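Local coordinates for protein proline iminopeptidase (Streptomyces halstedii, PDB 3WMR) that is an amidohydrolase of the alpha/beta hydrolase fold that acts on polyketide substrates and probably cleaves amide bonds in the manner of proline iminopeptidases, at residues Y62-T67 / V76-Q81; S44-V49 / Y310-V315; R164-L169 / K179-R184; H193-F198 / G232-H237. All coordinates share one frame; numbering follows the deposited sequence.

In the fold
Contacts 1 and 2 belong to the core of the alpha/beta hydrolase fold, contacts 3 and 4 to the helical insertion between strands 143-149 and 258-263. Contact 2 joins the loop before strand 49-52 to the chain's C-terminus, so the other three fall between its segments in sequence. Contacts 1 and 2 have centres about 17 Å apart and meet where Val77 N lies 2.9 Å from Val49 O, a probable hydrogen bond. Contacts 3 and 4, centres about 8 Å apart, are joined by Phe236 of contact 4, which packs against Arg166 and Glu181. The centres of contacts 2 and 3 lie about 43 Å apart across the molecule; the predicted catalytic residues lie close to contacts 1 and 4.

Contact 1 (Y62-T67 / V76-Q81); sequences YLLAMT and VVHYDQ
His78, on strand 76-80 of the alpha/beta hydrolase fold, points its imidazole into the 3-10 segment 62-67 and makes the tight part of this contact. With CG anti to the carbonyl carbon (chi1 -73°), the ring is carried to Leu63 O, to which NE2 donates at 2.9 Å with an N-H...O angle of 180°; the oxygen lies in the ring plane. Seen from the acceptor, NE2 stands above the carbonyl plane instead of on a lone pair, while Met66 N reaches it from the opposite face. Two donors therefore grip Leu63 O, and the straight bond helps to fix the rotation of the imidazole. Leu64 CD2 lies over the centre of one ring face in a CH-pi contact, 4.2 Å from the centroid, and Leu63 CB sits 3.9 Å from His78 NE2. Val76 CG2 packs 3.6 Å from Met66 O, and Leu51 of strand 49-52 backs His78, Val76 and Met66. The predicted nucleophile Ser126 is about 8 Å from the Leu63 side chain.

At partly exposed Thr67 the fit is looser: CG2 lies 4.0 Å from His78 CE1. Thr67 OG1 turns back to its own segment, donating to Leu64 O at 3.0 Å, nearly along the C=O axis.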
loop_
_atom_site.group_PDB
_atom_site.type_symbol
_atom_site.label_atom_id
_atom_site.label_comp_id
_atom_site.label_asym_id
_atom_site.label_seq_id
_atom_site.Cartn_x
_atom_site.Cartn_y
_atom_site.Cartn_z
ATOM N N TYR A 62 -0.360 -8.365 5.664
ATOM C CA TYR A 62 -1.664 -7.723 5.945
ATOM C C TYR A 62 -2.636 -7.720 4.752
ATOM O O TYR A 62 -3.813 -7.418 4.921
ATOM C CB TYR A 62 -1.466 -6.291 6.479
ATOM C CG TYR A 62 -1.207 -5.240 5.393
ATOM C CD1 TYR A 62 0.034 -5.144 4.785
ATOM C CD2 TYR A 62 -2.204 -4.339 4.998
ATOM C CE1 TYR A 62 0.279 -4.210 3.789
ATOM C CE2 TYR A 62 -1.957 -3.378 3.999
ATOM C CZ TYR A 62 -0.711 -3.331 3.398
ATOM O OH TYR A 62 -0.427 -2.417 2.405
ATOM N N LEU A 63 -2.145 -8.045 3.551
ATOM C CA LEU A 63 -2.998 -8.140 2.362
ATOM C C LEU A 63 -3.489 -9.561 2.084
ATOM O O LEU A 63 -4.129 -9.787 1.052
ATOM C CB LEU A 63 -2.259 -7.597 1.124
ATOM C CG LEU A 63 -1.958 -6.101 1.126
ATOM C CD1 LEU A 63 -1.180 -5.702 -0.115
ATOM C CD2 LEU A 63 -3.231 -5.278 1.216
ATOM N N LEU A 64 -3.220 -10.512 2.990
ATOM C CA LEU A 64 -3.470 -11.943 2.706
ATOM C C LEU A 64 -4.950 -12.285 2.536
ATOM O O LEU A 64 -5.279 -13.205 1.823
ATOM C CB LEU A 64 -2.849 -12.851 3.779
ATOM C CG LEU A 64 -1.367 -13.162 3.582
ATOM C CD1 LEU A 64 -0.789 -13.829 4.834
ATOM C CD2 LEU A 64 -1.154 -14.032 2.351
ATOM N N ALA A 65 -5.827 -11.504 3.142
ATOM C CA ALA A 65 -7.273 -11.590 2.903
ATOM C C ALA A 65 -7.677 -11.617 1.433
ATOM O O ALA A 65 -8.672 -12.235 1.059
ATOM C CB ALA A 65 -7.959 -10.423 3.581
ATOM N N MET A 66 -6.902 -10.946 0.594
ATOM C CA MET A 66 -7.231 -10.820 -0.817
ATOM C C MET A 66 -7.046 -12.093 -1.652
ATOM O O MET A 66 -7.316 -12.093 -2.858
ATOM C CB MET A 66 -6.436 -9.651 -1.409
ATOM C CG MET A 66 -6.845 -8.330 -0.782
ATOM S SD MET A 66 -6.094 -6.883 -1.564
ATOM C CE MET A 66 -6.678 -7.085 -3.241
ATOM N N THR A 67 -6.585 -13.178 -1.029
ATOM C CA THR A 67 -6.696 -14.511 -1.642
ATOM C C THR A 67 -8.158 -14.887 -1.903
ATOM O O THR A 67 -8.421 -15.791 -2.673
ATOM C CB THR A 67 -6.063 -15.614 -0.775
ATOM O OG1 THR A 67 -6.659 -15.587 0.520
ATOM C CG2 THR A 67 -4.544 -15.416 -0.643
ATOM N N VAL A 76 -3.854 -14.432 -7.734
ATOM C CA VAL A 76 -3.398 -13.340 -6.901
ATOM C C VAL A 76 -1.910 -13.506 -6.555
ATOM O O VAL A 76 -1.496 -14.559 -6.041
ATOM C CB VAL A 76 -4.258 -13.226 -5.633
ATOM C CG1 VAL A 76 -3.756 -12.112 -4.735
ATOM C CG2 VAL A 76 -5.720 -12.977 -5.994
ATOM N N VAL A 77 -1.123 -12.467 -6.853
ATOM C CA VAL A 77 0.304 -12.447 -6.587
ATOM C C VAL A 77 0.617 -11.487 -5.446
ATOM O O VAL A 77 0.493 -10.255 -5.605
ATOM C CB VAL A 77 1.118 -12.048 -7.835
ATOM C CG1 VAL A 77 2.612 -12.043 -7.526
ATOM C CG2 VAL A 77 0.806 -12.991 -8.999
ATOM N N HIS A 78 0.968 -12.056 -4.281
ATOM C CA HIS A 78 1.526 -11.277 -3.172
ATOM C C HIS A 78 3.036 -11.266 -3.306
ATOM O O HIS A 78 3.618 -12.256 -3.741
ATOM C CB HIS A 78 1.187 -11.878 -1.807
ATOM C CG HIS A 78 -0.239 -11.705 -1.398
ATOM N ND1 HIS A 78 -1.250 -12.514 -1.868
ATOM C CD2 HIS A 78 -0.819 -10.849 -0.528
ATOM C CE1 HIS A 78 -2.395 -12.148 -1.324
ATOM N NE2 HIS A 78 -2.161 -11.140 -0.507
ATOM N N TYR A 79 3.668 -10.151 -2.948
ATOM C CA TYR A 79 5.127 -10.131 -2.819
ATOM C C TYR A 79 5.653 -9.109 -1.805
ATOM O O TYR A 79 4.993 -8.128 -1.490
ATOM C CB TYR A 79 5.799 -9.962 -4.185
ATOM C CG TYR A 79 5.957 -8.545 -4.714
ATOM C CD1 TYR A 79 4.933 -7.922 -5.428
ATOM C CD2 TYR A 79 7.166 -7.849 -4.566
ATOM C CE1 TYR A 79 5.092 -6.642 -5.949
ATOM C CE2 TYR A 79 7.329 -6.565 -5.083
ATOM C CZ TYR A 79 6.287 -5.964 -5.773
ATOM O OH TYR A 79 6.430 -4.685 -6.296
ATOM N N ASP A 80 6.851 -9.378 -1.292
ATOM C CA ASP A 80 7.536 -8.477 -0.375
ATOM C C ASP A 80 8.540 -7.690 -1.163
ATOM O O ASP A 80 9.412 -8.256 -1.808
ATOM C CB ASP A 80 8.294 -9.240 0.704
ATOM C CG ASP A 80 7.385 -9.896 1.706
ATOM O OD1 ASP A 80 6.210 -9.489 1.846
ATOM O OD2 ASP A 80 7.871 -10.827 2.358
ATOM N N GLN A 81 8.409 -6.378 -1.115
ATOM C CA GLN A 81 9.361 -5.477 -1.739
ATOM C C GLN A 81 10.752 -5.569 -1.095
ATOM O O GLN A 81 10.903 -5.994 0.048
ATOM C CB GLN A 81 8.800 -4.052 -1.711
ATOM C CG GLN A 81 7.571 -3.929 -2.602
ATOM C CD GLN A 81 6.678 -2.752 -2.267
ATOM O OE1 GLN A 81 7.153 -1.647 -2.003
ATOM N NE2 GLN A 81 5.366 -2.975 -2.334
#

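Contact 2 (S44-V49 / Y310-V315); sequences SGKPPV and YLESLV
Lys46 and Glu312 meet at about a right angle, in a salt bridge that spans the partly exposed side of the contact. The lysine chain is extended beyond CG and carries NZ across to Glu312 OE2, a short 2.6 Å away. Glu312 is bent instead: its CA-CB bond points away from the loop 44-49, and the turn at chi2 (-67°) swings the carboxylate back, so that OE2 receives NZ on its syn lone pair. Ala72 O offers the same NZ a further, weak hydrogen bond.

Beside the ion pair the contact is apolar. Val49 and Leu311 cross obliquely, and Val49 CG2 sits against the isopropyl fork of the leucine, 3.9 Å from CD2 and 4.0 Å from CD1. At the other end Pro47 touches Val315 with its CD, 3.9 Å from Val315 CG1. A type I turn from Glu312 to Val315 brings Val315, the last residue of the chain, against the proline. Trp74 touches Lys46, Leu311, Glu312 and Val315, and Arg144 of strand 143-149 lies against both Pro47 and Val315. The whole joins helix 300-312 to the entrance of strand 49-52, the packing of a C-terminal helix on the central sheet that is characteristic of the alpha/beta hydrolase fold.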
loop_
_atom_site.group_PDB
_atom_site.type_symbol
_atom_site.label_atom_id
_atom_site.label_comp_id
_atom_site.label_asym_id
_atom_site.label_seq_id
_atom_site.Cartn_x
_atom_site.Cartn_y
_atom_site.Cartn_z
ATOM N N SER A 44 -4.700 -19.599 -16.010
ATOM C CA SER A 44 -6.079 -20.005 -16.270
ATOM C C SER A 44 -6.773 -18.853 -16.996
ATOM O O SER A 44 -6.120 -17.919 -17.464
ATOM C CB SER A 44 -6.798 -20.351 -14.968
ATOM O OG SER A 44 -8.094 -20.862 -15.243
ATOM N N GLY A 45 -8.094 -18.898 -17.079
ATOM C CA GLY A 45 -8.851 -17.904 -17.843
ATOM C C GLY A 45 -8.687 -16.423 -17.503
ATOM O O GLY A 45 -9.098 -15.577 -18.300
ATOM N N LYS A 46 -8.107 -16.089 -16.344
ATOM C CA LYS A 46 -8.048 -14.689 -15.903
ATOM C C LYS A 46 -6.637 -14.194 -15.595
ATOM O O LYS A 46 -5.788 -14.951 -15.113
ATOM C CB LYS A 46 -8.955 -14.470 -14.691
ATOM C CG LYS A 46 -10.358 -14.981 -14.947
ATOM C CD LYS A 46 -11.422 -14.240 -14.198
ATOM C CE LYS A 46 -12.774 -14.641 -14.750
ATOM N NZ LYS A 46 -13.819 -14.273 -13.779
ATOM N N PRO A 47 -6.386 -12.905 -15.861
ATOM C CA PRO A 47 -5.058 -12.373 -15.612
ATOM C C PRO A 47 -4.757 -12.211 -14.118
ATOM O O PRO A 47 -5.671 -12.008 -13.299
ATOM C CB PRO A 47 -5.077 -11.027 -16.326
ATOM C CG PRO A 47 -6.504 -10.635 -16.356
ATOM C CD PRO A 47 -7.306 -11.889 -16.394
ATOM N N PRO A 48 -3.476 -12.335 -13.750
ATOM C CA PRO A 48 -3.119 -12.176 -12.351
ATOM C C PRO A 48 -3.426 -10.775 -11.801
ATOM O O PRO A 48 -3.292 -9.791 -12.520
ATOM C CB PRO A 48 -1.613 -12.463 -12.346
ATOM C CG PRO A 48 -1.172 -12.316 -13.760
ATOM C CD PRO A 48 -2.335 -12.801 -14.553
ATOM N N VAL A 49 -3.888 -10.702 -10.553
ATOM C CA VAL A 49 -3.921 -9.436 -9.818
ATOM C C VAL A 49 -2.665 -9.343 -8.944
ATOM O O VAL A 49 -2.480 -10.142 -8.029
ATOM C CB VAL A 49 -5.208 -9.280 -8.983
ATOM C CG1 VAL A 49 -5.300 -7.876 -8.396
ATOM C CG2 VAL A 49 -6.430 -9.603 -9.839
ATOM N N TYR A 310 -15.285 -4.558 -10.133
ATOM C CA TYR A 310 -14.309 -3.821 -10.935
ATOM C C TYR A 310 -13.538 -4.792 -11.843
ATOM O O TYR A 310 -13.407 -4.560 -13.056
ATOM C CB TYR A 310 -13.329 -3.047 -10.029
ATOM C CG TYR A 310 -12.094 -2.591 -10.769
ATOM C CD1 TYR A 310 -12.134 -1.466 -11.593
ATOM C CD2 TYR A 310 -10.912 -3.315 -10.703
ATOM C CE1 TYR A 310 -11.023 -1.058 -12.313
ATOM C CE2 TYR A 310 -9.797 -2.918 -11.419
ATOM C CZ TYR A 310 -9.855 -1.786 -12.228
ATOM O OH TYR A 310 -8.733 -1.378 -12.941
ATOM N N LEU A 311 -13.022 -5.877 -11.262
ATOM C CA LEU A 311 -12.191 -6.818 -12.023
ATOM C C LEU A 311 -12.938 -7.444 -13.223
ATOM O O LEU A 311 -12.355 -7.620 -14.294
ATOM C CB LEU A 311 -11.595 -7.916 -11.106
ATOM C CG LEU A 311 -10.497 -7.487 -10.115
ATOM C CD1 LEU A 311 -10.197 -8.617 -9.152
ATOM C CD2 LEU A 311 -9.216 -7.067 -10.824
ATOM N N GLU A 312 -14.223 -7.750 -13.057
ATOM C CA GLU A 312 -15.018 -8.343 -14.135
ATOM C C GLU A 312 -15.209 -7.389 -15.327
ATOM O O GLU A 312 -15.310 -7.849 -16.457
ATOM C CB GLU A 312 -16.373 -8.850 -13.626
ATOM C CG GLU A 312 -16.287 -10.119 -12.784
ATOM C CD GLU A 312 -15.853 -11.346 -13.572
ATOM O OE1 GLU A 312 -16.431 -11.605 -14.649
ATOM O OE2 GLU A 312 -14.929 -12.056 -13.109
ATOM N N SER A 313 -15.220 -6.080 -15.088
ATOM C CA SER A 313 -15.317 -5.105 -16.186
ATOM C C SER A 313 -14.103 -5.158 -17.114
ATOM O O SER A 313 -14.167 -4.644 -18.218
ATOM C CB SER A 313 -15.535 -3.665 -15.661
ATOM O OG SER A 313 -14.337 -3.063 -15.181
ATOM N N LEU A 314 -13.014 -5.790 -16.670
ATOM C CA LEU A 314 -11.773 -5.881 -17.441
ATOM C C LEU A 314 -11.604 -7.166 -18.251
ATOM O O LEU A 314 -10.574 -7.324 -18.879
ATOM C CB LEU A 314 -10.562 -5.772 -16.507
ATOM C CG LEU A 314 -10.522 -4.598 -15.550
ATOM C CD1 LEU A 314 -9.315 -4.753 -14.643
ATOM C CD2 LEU A 314 -10.474 -3.292 -16.334
ATOM N N VAL A 315 -12.579 -8.086 -18.211
ATOM C CA VAL A 315 -12.485 -9.383 -18.911
ATOM C C VAL A 315 -13.779 -9.709 -19.663
ATOM O O VAL A 315 -14.655 -8.840 -19.780
ATOM C CB VAL A 315 -12.200 -10.565 -17.942
ATOM C CG1 VAL A 315 -10.776 -10.508 -17.407
ATOM C CG2 VAL A 315 -13.195 -10.568 -16.798
#

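Contact 3 (R164-L169 / K179-R184); sequences RLRALL and KHEAAR
Arg166 and Glu181 make this contact between them: a bidentate salt bridge linking two successive helices, 155-166 and 171-183, in the helical insertion that probably corresponds to the cap of alpha/beta hydrolases. Their side chains come from opposite directions, with Arg166 CA and Glu181 CA 13.2 Å apart. Glu181 runs extended beyond CG. Arg166 bends at chi3 (60°), which presents the end of its guanidinium to the carboxylate.

In the two stronger bonds each terminal nitrogen takes its own oxygen. NH2 of Arg166 reaches Glu181 OE1 at 2.8 Å, in the guanidinium plane and on the syn lone pair. NH1 of Arg166 meets Glu181 OE2 at 2.9 Å, but tilted from the guanidinium plane, since the two flat groups are twisted 48° apart.

The pair lies on the surface yet is partly screened: Phe236 packs against both residues, and Leu177 touches the arginine. Glu181 OE2 is held by both Arg166 NH1 and Tyr191 OH, which would probably favour the ionised carboxylate. A third, weak bond within the bridge runs from Arg166 NH1 to Glu181 OE1 at 3.1 Å, with the N-H...O angle closing to 138°.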
loop_
_atom_site.group_PDB
_atom_site.type_symbol
_atom_site.label_atom_id
_atom_site.label_comp_id
_atom_site.label_asym_id
_atom_site.label_seq_id
_atom_site.Cartn_x
_atom_site.Cartn_y
_atom_site.Cartn_z
ATOM N N ARG A 164 -5.103 17.906 10.141
ATOM C CA ARG A 164 -6.538 18.084 10.307
ATOM C C ARG A 164 -7.122 16.992 11.216
ATOM O O ARG A 164 -7.826 17.275 12.196
ATOM C CB ARG A 164 -7.229 18.089 8.941
ATOM C CG ARG A 164 -8.642 18.637 8.977
ATOM C CD ARG A 164 -9.277 18.675 7.584
ATOM N NE ARG A 164 -9.344 17.345 6.975
ATOM C CZ ARG A 164 -10.202 16.383 7.324
ATOM N NH1 ARG A 164 -11.086 16.563 8.298
ATOM N NH2 ARG A 164 -10.160 15.214 6.697
ATOM N N LEU A 165 -6.787 15.745 10.916
ATOM C CA LEU A 165 -7.291 14.599 11.699
ATOM C C LEU A 165 -6.776 14.610 13.128
ATOM O O LEU A 165 -7.508 14.265 14.072
ATOM C CB LEU A 165 -6.881 13.284 11.030
ATOM C CG LEU A 165 -7.444 13.047 9.626
ATOM C CD1 LEU A 165 -6.913 11.717 9.112
ATOM C CD2 LEU A 165 -8.967 13.079 9.631
ATOM N N ARG A 166 -5.513 15.013 13.285
ATOM C CA ARG A 166 -4.871 15.062 14.591
ATOM C C ARG A 166 -5.518 16.120 15.485
ATOM O O ARG A 166 -5.677 15.890 16.678
ATOM C CB ARG A 166 -3.363 15.307 14.468
ATOM C CG ARG A 166 -2.551 14.090 14.029
ATOM C CD ARG A 166 -1.140 14.504 13.571
ATOM N NE ARG A 166 -0.402 15.173 14.652
ATOM C CZ ARG A 166 0.833 14.879 15.055
ATOM N NH1 ARG A 166 1.543 13.943 14.449
ATOM N NH2 ARG A 166 1.380 15.553 16.064
ATOM N N ALA A 167 -5.902 17.254 14.898
ATOM C CA ALA A 167 -6.684 18.288 15.601
ATOM C C ALA A 167 -8.058 17.812 16.111
ATOM O O ALA A 167 -8.675 18.496 16.922
ATOM C CB ALA A 167 -6.869 19.513 14.700
ATOM N N LEU A 168 -8.557 16.682 15.608
ATOM C CA LEU A 168 -9.828 16.091 16.095
ATOM C C LEU A 168 -9.617 15.053 17.198
ATOM O O LEU A 168 -10.583 14.524 17.756
ATOM C CB LEU A 168 -10.609 15.467 14.932
ATOM C CG LEU A 168 -11.058 16.453 13.849
ATOM C CD1 LEU A 168 -11.498 15.716 12.595
ATOM C CD2 LEU A 168 -12.178 17.361 14.360
ATOM N N LEU A 169 -8.361 14.756 17.519
ATOM C CA LEU A 169 -8.053 13.893 18.660
ATOM C C LEU A 169 -8.257 14.655 19.961
ATOM O O LEU A 169 -8.291 15.889 19.941
ATOM C CB LEU A 169 -6.607 13.404 18.578
ATOM C CG LEU A 169 -6.297 12.474 17.407
ATOM C CD1 LEU A 169 -4.811 12.204 17.363
ATOM C CD2 LEU A 169 -7.065 11.159 17.525
ATOM N N LYS A 179 4.929 16.321 21.955
ATOM C CA LYS A 179 6.075 16.281 22.872
ATOM C C LYS A 179 7.127 15.283 22.375
ATOM O O LYS A 179 8.283 15.657 22.145
ATOM C CB LYS A 179 5.614 15.898 24.296
ATOM C CG LYS A 179 4.915 17.025 25.063
ATOM C CD LYS A 179 4.243 16.509 26.342
ATOM C CE LYS A 179 3.627 17.625 27.187
ATOM N NZ LYS A 179 4.499 18.066 28.316
ATOM N N HIS A 180 6.697 14.037 22.172
ATOM C CA HIS A 180 7.594 12.954 21.760
ATOM C C HIS A 180 8.106 13.077 20.325
ATOM O O HIS A 180 9.219 12.673 20.031
ATOM C CB HIS A 180 6.916 11.604 21.963
ATOM C CG HIS A 180 6.655 11.288 23.402
ATOM N ND1 HIS A 180 7.674 11.111 24.314
ATOM C CD2 HIS A 180 5.500 11.165 24.097
ATOM C CE1 HIS A 180 7.157 10.871 25.506
ATOM N NE2 HIS A 180 5.841 10.896 25.402
ATOM N N GLU A 181 7.293 13.609 19.429
ATOM C CA GLU A 181 7.767 13.886 18.070
ATOM C C GLU A 181 8.873 14.945 18.100
ATOM O O GLU A 181 9.916 14.780 17.468
ATOM C CB GLU A 181 6.610 14.286 17.155
ATOM C CG GLU A 181 5.727 13.083 16.802
ATOM C CD GLU A 181 4.335 13.457 16.323
ATOM O OE1 GLU A 181 4.052 14.660 16.148
ATOM O OE2 GLU A 181 3.494 12.534 16.150
ATOM N N ALA A 182 8.655 16.017 18.851
ATOM C CA ALA A 182 9.646 17.105 18.938
ATOM C C ALA A 182 11.023 16.620 19.417
ATOM O O ALA A 182 12.071 16.981 18.819
ATOM C CB ALA A 182 9.141 18.231 19.832
ATOM N N ALA A 183 11.004 15.801 20.466
ATOM C CA ALA A 183 12.216 15.266 21.092
ATOM C C ALA A 183 12.698 13.903 20.545
ATOM O O ALA A 183 13.681 13.364 21.042
ATOM C CB ALA A 183 12.002 15.150 22.584
ATOM N N ARG A 184 11.992 13.360 19.553
ATOM C CA ARG A 184 12.331 12.086 18.923
ATOM C C ARG A 184 12.335 10.929 19.920
ATOM O O ARG A 184 13.231 10.093 19.905
ATOM C CB ARG A 184 13.667 12.177 18.181
ATOM C CG ARG A 184 13.769 13.383 17.249
ATOM C CD ARG A 184 14.822 13.142 16.177
ATOM N NE ARG A 184 15.194 14.352 15.437
ATOM C CZ ARG A 184 16.104 14.390 14.452
ATOM N NH1 ARG A 184 16.747 13.286 14.077
ATOM N NH2 ARG A 184 16.371 15.532 13.828
#

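Contact 4 (H193-F198 / G232-H237); sequences HAMRAF and GPNEFH
Phe236 sets its edge against a face of Phe198, an edge-to-face pair with centroids 4.6 Å apart and planes inclined at 53°. Phe236 CD1 does the touching, 3.4 Å from Phe198 CD1 and offset toward the rim of that ring. Phe236 CB adds a CH-pi contact over the same ring. Beside it, Met195 CG packs 3.6 Å from Phe236 CE1; with CG anti to the backbone N (chi1 -173°) and the chain extended at chi2, the methionine carries SD to 3.8 Å from Asn234 CB.

Asn234 helps to position Phe236 by holding its backbone and laying OD1 over the centre of its ring. OD1 accepts from Phe236 N at 3.1 Å, closing an Asx turn, and from His237 N at 2.8 Å, which extends it to an Asx motif. With CG between the backbone N and the carbonyl carbon (chi1 55°), Phe236 is directed at helix 189-202. Further out, Tyr191 OH bonds Asn234 ND2, Glu235 N donates to Tyr199 OH, and Met162 lies against both phenylalanines. The Phe198 side chain is about 8 Å from the predicted active-site residues Asp266 and His293, consistent with a helical cap packed beside the catalytic site of an alpha/beta hydrolase.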
loop_
_atom_site.group_PDB
_atom_site.type_symbol
_atom_site.label_atom_id
_atom_site.label_comp_id
_atom_site.label_asym_id
_atom_site.label_seq_id
_atom_site.Cartn_x
_atom_site.Cartn_y
_atom_site.Cartn_z
ATOM N N HIS A 193 0.655 4.766 22.720
ATOM C CA HIS A 193 -0.769 4.760 23.038
ATOM C C HIS A 193 -1.513 6.006 22.527
ATOM O O HIS A 193 -2.697 5.923 22.202
ATOM C CB HIS A 193 -0.969 4.465 24.527
ATOM C CG HIS A 193 -0.580 3.060 24.879
ATOM N ND1 HIS A 193 -1.291 1.962 24.437
ATOM C CD2 HIS A 193 0.484 2.568 25.556
ATOM C CE1 HIS A 193 -0.701 0.856 24.855
ATOM N NE2 HIS A 193 0.378 1.197 25.539
ATOM N N ALA A 194 -0.817 7.139 22.413
ATOM C CA ALA A 194 -1.370 8.307 21.721
ATOM C C ALA A 194 -1.522 8.029 20.207
ATOM O O ALA A 194 -2.556 8.325 19.619
ATOM C CB ALA A 194 -0.495 9.529 21.959
ATOM N N MET A 195 -0.500 7.423 19.608
ATOM C CA MET A 195 -0.542 6.970 18.207
ATOM C C MET A 195 -1.719 6.024 17.965
ATOM O O MET A 195 -2.329 6.049 16.898
ATOM C CB MET A 195 0.767 6.255 17.852
ATOM C CG MET A 195 0.928 5.868 16.389
ATOM S SD MET A 195 2.063 4.482 16.166
ATOM C CE MET A 195 0.937 3.154 16.610
ATOM N N ARG A 196 -2.045 5.215 18.980
ATOM C CA ARG A 196 -3.155 4.256 18.904
ATOM C C ARG A 196 -4.522 4.910 18.873
ATOM O O ARG A 196 -5.429 4.420 18.215
ATOM C CB ARG A 196 -3.084 3.270 20.069
ATOM C CG ARG A 196 -1.998 2.232 19.876
ATOM C CD ARG A 196 -2.557 1.046 19.129
ATOM N NE ARG A 196 -3.615 0.477 19.952
ATOM C CZ ARG A 196 -4.679 -0.166 19.498
ATOM N NH1 ARG A 196 -4.857 -0.354 18.205
ATOM N NH2 ARG A 196 -5.572 -0.619 20.360
ATOM N N ALA A 197 -4.680 6.016 19.582
ATOM C CA ALA A 197 -5.881 6.805 19.422
ATOM C C ALA A 197 -6.088 7.224 17.947
ATOM O O ALA A 197 -7.223 7.345 17.506
ATOM C CB ALA A 197 -5.848 8.026 20.337
ATOM N N PHE A 198 -5.008 7.437 17.185
ATOM C CA PHE A 198 -5.145 7.778 15.746
ATOM C C PHE A 198 -5.403 6.509 14.944
ATOM O O PHE A 198 -6.315 6.471 14.134
ATOM C CB PHE A 198 -3.893 8.518 15.209
ATOM C CG PHE A 198 -3.978 8.919 13.747
ATOM C CD1 PHE A 198 -3.699 8.006 12.729
ATOM C CD2 PHE A 198 -4.287 10.230 13.392
ATOM C CE1 PHE A 198 -3.754 8.391 11.393
ATOM C CE2 PHE A 198 -4.346 10.616 12.062
ATOM C CZ PHE A 198 -4.066 9.702 11.067
ATOM N N GLY A 232 8.810 7.291 7.801
ATOM C CA GLY A 232 8.820 7.871 9.125
ATOM C C GLY A 232 8.458 6.788 10.130
ATOM O O GLY A 232 8.237 5.657 9.741
ATOM N N PRO A 233 8.383 7.137 11.421
ATOM C CA PRO A 233 8.120 6.127 12.461
ATOM C C PRO A 233 6.739 5.498 12.395
ATOM O O PRO A 233 6.559 4.396 12.916
ATOM C CB PRO A 233 8.238 6.905 13.773
ATOM C CG PRO A 233 8.356 8.350 13.405
ATOM C CD PRO A 233 8.733 8.455 11.981
ATOM N N ASN A 234 5.784 6.187 11.770
ATOM C CA ASN A 234 4.398 5.711 11.723
ATOM C C ASN A 234 3.649 6.343 10.554
ATOM O O ASN A 234 4.214 7.138 9.799
ATOM C CB ASN A 234 3.691 5.978 13.061
ATOM C CG ASN A 234 3.634 7.447 13.398
ATOM O OD1 ASN A 234 3.038 8.239 12.681
ATOM N ND2 ASN A 234 4.250 7.817 14.497
ATOM N N GLU A 235 2.396 5.947 10.399
ATOM C CA GLU A 235 1.543 6.358 9.285
ATOM C C GLU A 235 1.388 7.865 9.074
ATOM O O GLU A 235 1.339 8.325 7.930
ATOM C CB GLU A 235 0.149 5.750 9.475
ATOM C CG GLU A 235 0.094 4.264 9.193
ATOM C CD GLU A 235 0.416 4.000 7.742
ATOM O OE1 GLU A 235 -0.411 4.403 6.894
ATOM O OE2 GLU A 235 1.506 3.447 7.466
ATOM N N PHE A 236 1.287 8.625 10.166
ATOM C CA PHE A 236 0.999 10.062 10.090
ATOM C C PHE A 236 2.236 10.968 10.263
ATOM O O PHE A 236 2.270 12.084 9.711
ATOM C CB PHE A 236 -0.115 10.463 11.067
ATOM C CG PHE A 236 0.141 10.066 12.512
ATOM C CD1 PHE A 236 -0.481 8.946 13.062
ATOM C CD2 PHE A 236 0.978 10.819 13.322
ATOM C CE1 PHE A 236 -0.272 8.598 14.391
ATOM C CE2 PHE A 236 1.193 10.462 14.652
ATOM C CZ PHE A 236 0.568 9.355 15.181
ATOM N N HIS A 237 3.237 10.504 11.011
ATOM C CA HIS A 237 4.469 11.288 11.243
ATOM C C HIS A 237 5.432 10.980 10.105
ATOM O O HIS A 237 6.408 10.239 10.262
ATOM C CB HIS A 237 5.089 10.985 12.620
ATOM C CG HIS A 237 6.150 11.961 13.057
ATOM N ND1 HIS A 237 6.004 13.331 12.949
ATOM C CD2 HIS A 237 7.353 11.760 13.647
ATOM C CE1 HIS A 237 7.076 13.931 13.439
ATOM N NE2 HIS A 237 7.909 13.000 13.873
#